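Local structure of ATP-citrate lyase beta-subunit (Chlorobium limicola, 6HXJ) at residues L12-K15 with P19-N22; I229-T234 with K252-P257. The protein probably takes part in the ATP-dependent cleavage of citrate by coenzyme A to oxaloacetate and acetyl-CoA, yielding ADP and phosphate. All coordinates share one frame; numbering follows the deposited sequence.

Interaction 1: residues L12-K15 with P19-N22; sequences LFNK and PVPN
N14 and V20 have the closest CA atoms, 6.9 Å apart, between 12-15, the last turn of helix 6-15, and the irregular segment 19-22, and no hydrogen bond joins the two segments. The contact therefore rests on side chains, and V20 supplies all of it from one side, its two methyls going to different partners. CG1 turns to F13, reaching F13 CB at 3.5 Å and F13 CD2 at 3.6 Å. Because this methyl lies at the edge of the phenyl ring, near its plane, V20 abuts the rim and stacks on neither face. F13 has CG anti to its carbonyl carbon (chi1 -78°), and its side chain also touches A206 of strand 200-210 and I187 and I189 of strand 184-195. The other methyl, V20 CG2, faces the amide of N14, with N14 OD1 3.2 Å away. That is a polar atom beside a methyl, and CG2 offers it no hydrogen bond. The V20 rotamer (chi1 -65°) is what splits the methyls in this way, sending CG1 to F13 and CG2 to N14 OD1. Some 127 Å² is buried in total, within the ATP-grasp family region. The chemistry is thus graded: an apolar touch at the buried F13, then an amide-methyl touch at the solvent-exposed N14. Side-chain packing, with no hydrogen bond across it, accompanies the approach of 19-22 to the helix end, while backbone hydrogen bonds of that segment go to A203, from P19, and to E97, from N22.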
# COMPACT_ATOMS: atom_id res chain seq x y z
N LEU A 12 -12.71 6.33 -62.95
CA LEU A 12 -13.14 7.63 -62.40
C LEU A 12 -14.06 8.32 -63.34
O LEU A 12 -14.95 9.03 -62.90
CB LEU A 12 -11.94 8.51 -62.12
CG LEU A 12 -10.87 7.84 -61.28
CD1 LEU A 12 -9.98 8.86 -60.64
CD2 LEU A 12 -11.49 6.95 -60.19
N PHE A 13 -13.86 8.13 -64.63
CA PHE A 13 -14.76 8.70 -65.61
C PHE A 13 -16.10 8.08 -65.37
O PHE A 13 -17.06 8.80 -65.16
CB PHE A 13 -14.29 8.37 -67.01
CG PHE A 13 -13.15 9.22 -67.48
CD1 PHE A 13 -12.62 10.20 -66.65
CD2 PHE A 13 -12.63 9.07 -68.74
CE1 PHE A 13 -11.56 10.99 -67.08
CE2 PHE A 13 -11.58 9.87 -69.18
CZ PHE A 13 -11.05 10.82 -68.35
N ASN A 14 -16.14 6.74 -65.34
CA ASN A 14 -17.32 5.94 -65.08
C ASN A 14 -18.04 6.45 -63.85
O ASN A 14 -19.23 6.73 -63.91
CB ASN A 14 -16.88 4.52 -64.86
CG ASN A 14 -17.66 3.54 -65.65
OD1 ASN A 14 -17.88 3.69 -66.85
ND2 ASN A 14 -18.23 2.59 -64.93
N LYS A 15 -17.30 6.61 -62.76
CA LYS A 15 -17.81 7.12 -61.49
C LYS A 15 -18.59 8.44 -61.66
O LYS A 15 -19.67 8.59 -61.11
CB LYS A 15 -16.64 7.29 -60.52
CG LYS A 15 -16.99 7.99 -59.24
CD LYS A 15 -15.96 7.70 -58.18
CE LYS A 15 -15.91 8.83 -57.19
NZ LYS A 15 -14.88 8.60 -56.15
N PRO A 19 -18.87 9.24 -70.69
CA PRO A 19 -18.93 8.20 -71.72
C PRO A 19 -17.59 7.53 -71.97
O PRO A 19 -16.65 8.20 -72.37
CB PRO A 19 -19.44 8.96 -72.93
CG PRO A 19 -20.23 10.09 -72.38
CD PRO A 19 -19.45 10.51 -71.18
N VAL A 20 -17.48 6.24 -71.67
CA VAL A 20 -16.23 5.50 -71.85
C VAL A 20 -16.52 4.16 -72.52
O VAL A 20 -17.50 3.50 -72.16
CB VAL A 20 -15.44 5.32 -70.52
CG1 VAL A 20 -14.96 6.64 -69.96
CG2 VAL A 20 -16.25 4.55 -69.49
N PRO A 21 -15.64 3.71 -73.45
CA PRO A 21 -15.84 2.40 -74.07
C PRO A 21 -15.67 1.28 -73.05
O PRO A 21 -14.88 1.41 -72.11
CB PRO A 21 -14.72 2.35 -75.11
CG PRO A 21 -13.68 3.25 -74.60
CD PRO A 21 -14.42 4.35 -73.95
N ASN A 22 -16.43 0.20 -73.24
CA ASN A 22 -16.35 -0.96 -72.36
C ASN A 22 -14.93 -1.49 -72.44
O ASN A 22 -14.37 -1.61 -73.53
CB ASN A 22 -17.36 -2.03 -72.74
CG ASN A 22 -18.80 -1.58 -72.63
OD1 ASN A 22 -19.18 -0.82 -71.72
ND2 ASN A 22 -19.64 -2.01 -73.56

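Interaction 2: residues I229-T234 with K252-P257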
# COMPACT_ATOMS: atom_id res chain seq x y z
N ILE A 229 10.41 8.61 -64.82
CA ILE A 229 11.14 8.23 -66.04
C ILE A 229 10.29 7.16 -66.78
O ILE A 229 9.72 6.28 -66.14
CB ILE A 229 12.61 7.79 -65.73
CG1 ILE A 229 13.37 7.28 -66.99
CG2 ILE A 229 12.70 6.77 -64.57
CD1 ILE A 229 14.13 8.32 -67.80
N GLY A 230 10.20 7.28 -68.11
CA GLY A 230 9.46 6.36 -68.98
C GLY A 230 9.52 4.87 -68.68
O GLY A 230 8.54 4.15 -68.89
N ARG A 231 10.68 4.39 -68.20
CA ARG A 231 10.92 3.01 -67.81
C ARG A 231 10.61 2.77 -66.31
O ARG A 231 11.01 3.59 -65.47
CB ARG A 231 12.38 2.61 -68.12
CG ARG A 231 13.46 3.60 -67.64
CD ARG A 231 14.14 3.17 -66.35
NE ARG A 231 15.04 4.20 -65.84
CZ ARG A 231 15.84 4.06 -64.78
NH1 ARG A 231 16.63 5.05 -64.40
NH2 ARG A 231 15.85 2.92 -64.10
N PRO A 232 9.96 1.63 -65.92
CA PRO A 232 9.73 1.38 -64.48
C PRO A 232 11.02 0.98 -63.75
O PRO A 232 11.98 0.50 -64.35
CB PRO A 232 8.67 0.28 -64.46
CG PRO A 232 8.23 0.09 -65.90
CD PRO A 232 9.38 0.55 -66.74
N PHE A 233 10.99 1.21 -62.45
CA PHE A 233 12.07 1.11 -61.50
C PHE A 233 12.65 -0.26 -61.31
O PHE A 233 11.94 -1.26 -61.31
CB PHE A 233 11.60 1.68 -60.16
CG PHE A 233 10.64 2.83 -60.30
CD1 PHE A 233 11.11 4.12 -60.52
CD2 PHE A 233 9.27 2.63 -60.18
CE1 PHE A 233 10.22 5.19 -60.64
CE2 PHE A 233 8.38 3.70 -60.31
CZ PHE A 233 8.86 4.98 -60.52
N THR A 234 13.97 -0.27 -61.13
CA THR A 234 14.85 -1.41 -60.85
C THR A 234 14.65 -1.90 -59.40
O THR A 234 13.85 -1.34 -58.66
CB THR A 234 16.34 -1.00 -61.12
OG1 THR A 234 16.91 -0.29 -60.01
CG2 THR A 234 16.52 -0.18 -62.40
N LYS A 252 15.57 9.11 -51.74
CA LYS A 252 15.26 8.97 -53.16
C LYS A 252 16.50 8.48 -53.90
O LYS A 252 17.62 8.93 -53.63
CB LYS A 252 14.77 10.32 -53.75
CG LYS A 252 13.58 10.95 -53.01
CD LYS A 252 12.73 11.80 -53.93
CE LYS A 252 11.37 12.06 -53.34
NZ LYS A 252 10.40 12.50 -54.39
N PHE A 253 16.32 7.52 -54.80
CA PHE A 253 17.44 7.02 -55.58
C PHE A 253 17.00 6.74 -57.01
O PHE A 253 15.97 6.09 -57.23
CB PHE A 253 18.11 5.78 -54.94
CG PHE A 253 19.17 5.12 -55.78
CD1 PHE A 253 20.48 5.61 -55.81
CD2 PHE A 253 18.88 3.99 -56.55
CE1 PHE A 253 21.46 4.99 -56.59
CE2 PHE A 253 19.86 3.39 -57.33
CZ PHE A 253 21.15 3.89 -57.34
N VAL A 254 17.76 7.27 -57.98
CA VAL A 254 17.53 7.08 -59.41
C VAL A 254 18.87 6.68 -60.05
O VAL A 254 19.87 7.37 -59.87
CB VAL A 254 16.90 8.31 -60.12
CG1 VAL A 254 16.55 7.98 -61.57
CG2 VAL A 254 15.67 8.82 -59.38
N GLU A 255 18.87 5.59 -60.80
CA GLU A 255 20.07 5.11 -61.47
C GLU A 255 20.19 5.72 -62.87
O GLU A 255 19.24 5.65 -63.66
CB GLU A 255 20.09 3.57 -61.53
CG GLU A 255 21.49 2.97 -61.64
CD GLU A 255 21.61 1.46 -61.53
OE1 GLU A 255 20.86 0.84 -60.74
OE2 GLU A 255 22.50 0.89 -62.21
N VAL A 256 21.33 6.35 -63.14
CA VAL A 256 21.62 6.93 -64.45
C VAL A 256 22.52 5.93 -65.19
O VAL A 256 23.56 5.54 -64.62
CB VAL A 256 22.24 8.35 -64.35
CG1 VAL A 256 22.55 8.93 -65.72
CG2 VAL A 256 21.29 9.29 -63.59
N PRO A 257 22.14 5.46 -66.41
CA PRO A 257 22.99 4.50 -67.14
C PRO A 257 24.43 4.99 -67.37
O PRO A 257 24.66 5.99 -68.05
CB PRO A 257 22.22 4.27 -68.45
CG PRO A 257 20.81 4.62 -68.13
CD PRO A 257 20.92 5.78 -67.19
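R231 and T234, in the loop whose last residue, T234, is the N-cap of helix 235-246, meet V254 and E255 at the end of strand 250-255, an outermost strand, within this chain, of the mixed sheet in the citrate-binding alpha/beta region. The loop does not pair with the strand as a neighbouring strand would: the nearest CA atoms, those of T234 and E255, are 8.4 Å apart, and the sole hydrogen bond across is from a side chain. R231 NH1 donates to the backbone oxygen E255 O at 2.8 Å, but the N-H...O angle of 120° makes this bond weak despite its length. E255 O lies at the edge of the guanidinium, near its plane. The arginine gets there by a bent chain, with CG between the backbone N and the carbonyl carbon and chi2 at 101°. Its other terminal nitrogen, NH2, forms a salt bridge with E237 in the first turn of the helix, and the same carboxylate oxygen, E237 OE2, accepts the backbone N-H of E255. E237 thus links the arginine to the strand a second time, which probably helps to fix the guanidinium's rotation. V254 CG1 comes obliquely to the group, 4.1 Å from R231 NH1. Nearby, I229 and V256 pack against apolar side chains of another protein chain. The side chains of T234 and E255 cross at about a right angle, and the separation of T234 OG1 from E255 OE1, 4.2 Å, is too long for a hydrogen bond.

In the fold
From the N terminus, helix 6-15 ends in interaction 1, which closes a very short loop: three residues separate its segments before the chain enters strand 23-25. The chain later adds strands 184-195 and 200-210 to the sheet begun by strand 3-4 and passes by a loop into interaction 2. There a longer excursion of 17 residues, mostly helix 235-246, is closed when strand 250-255 returns beside the helix's leading loop. The two contacts follow in series, neither nested nor crossed. They belong to different family regions, ATP-grasp and citrate-binding, with centres 32 Å apart and nearest atoms about 19 Å apart, so each ties together only its own part of the fold.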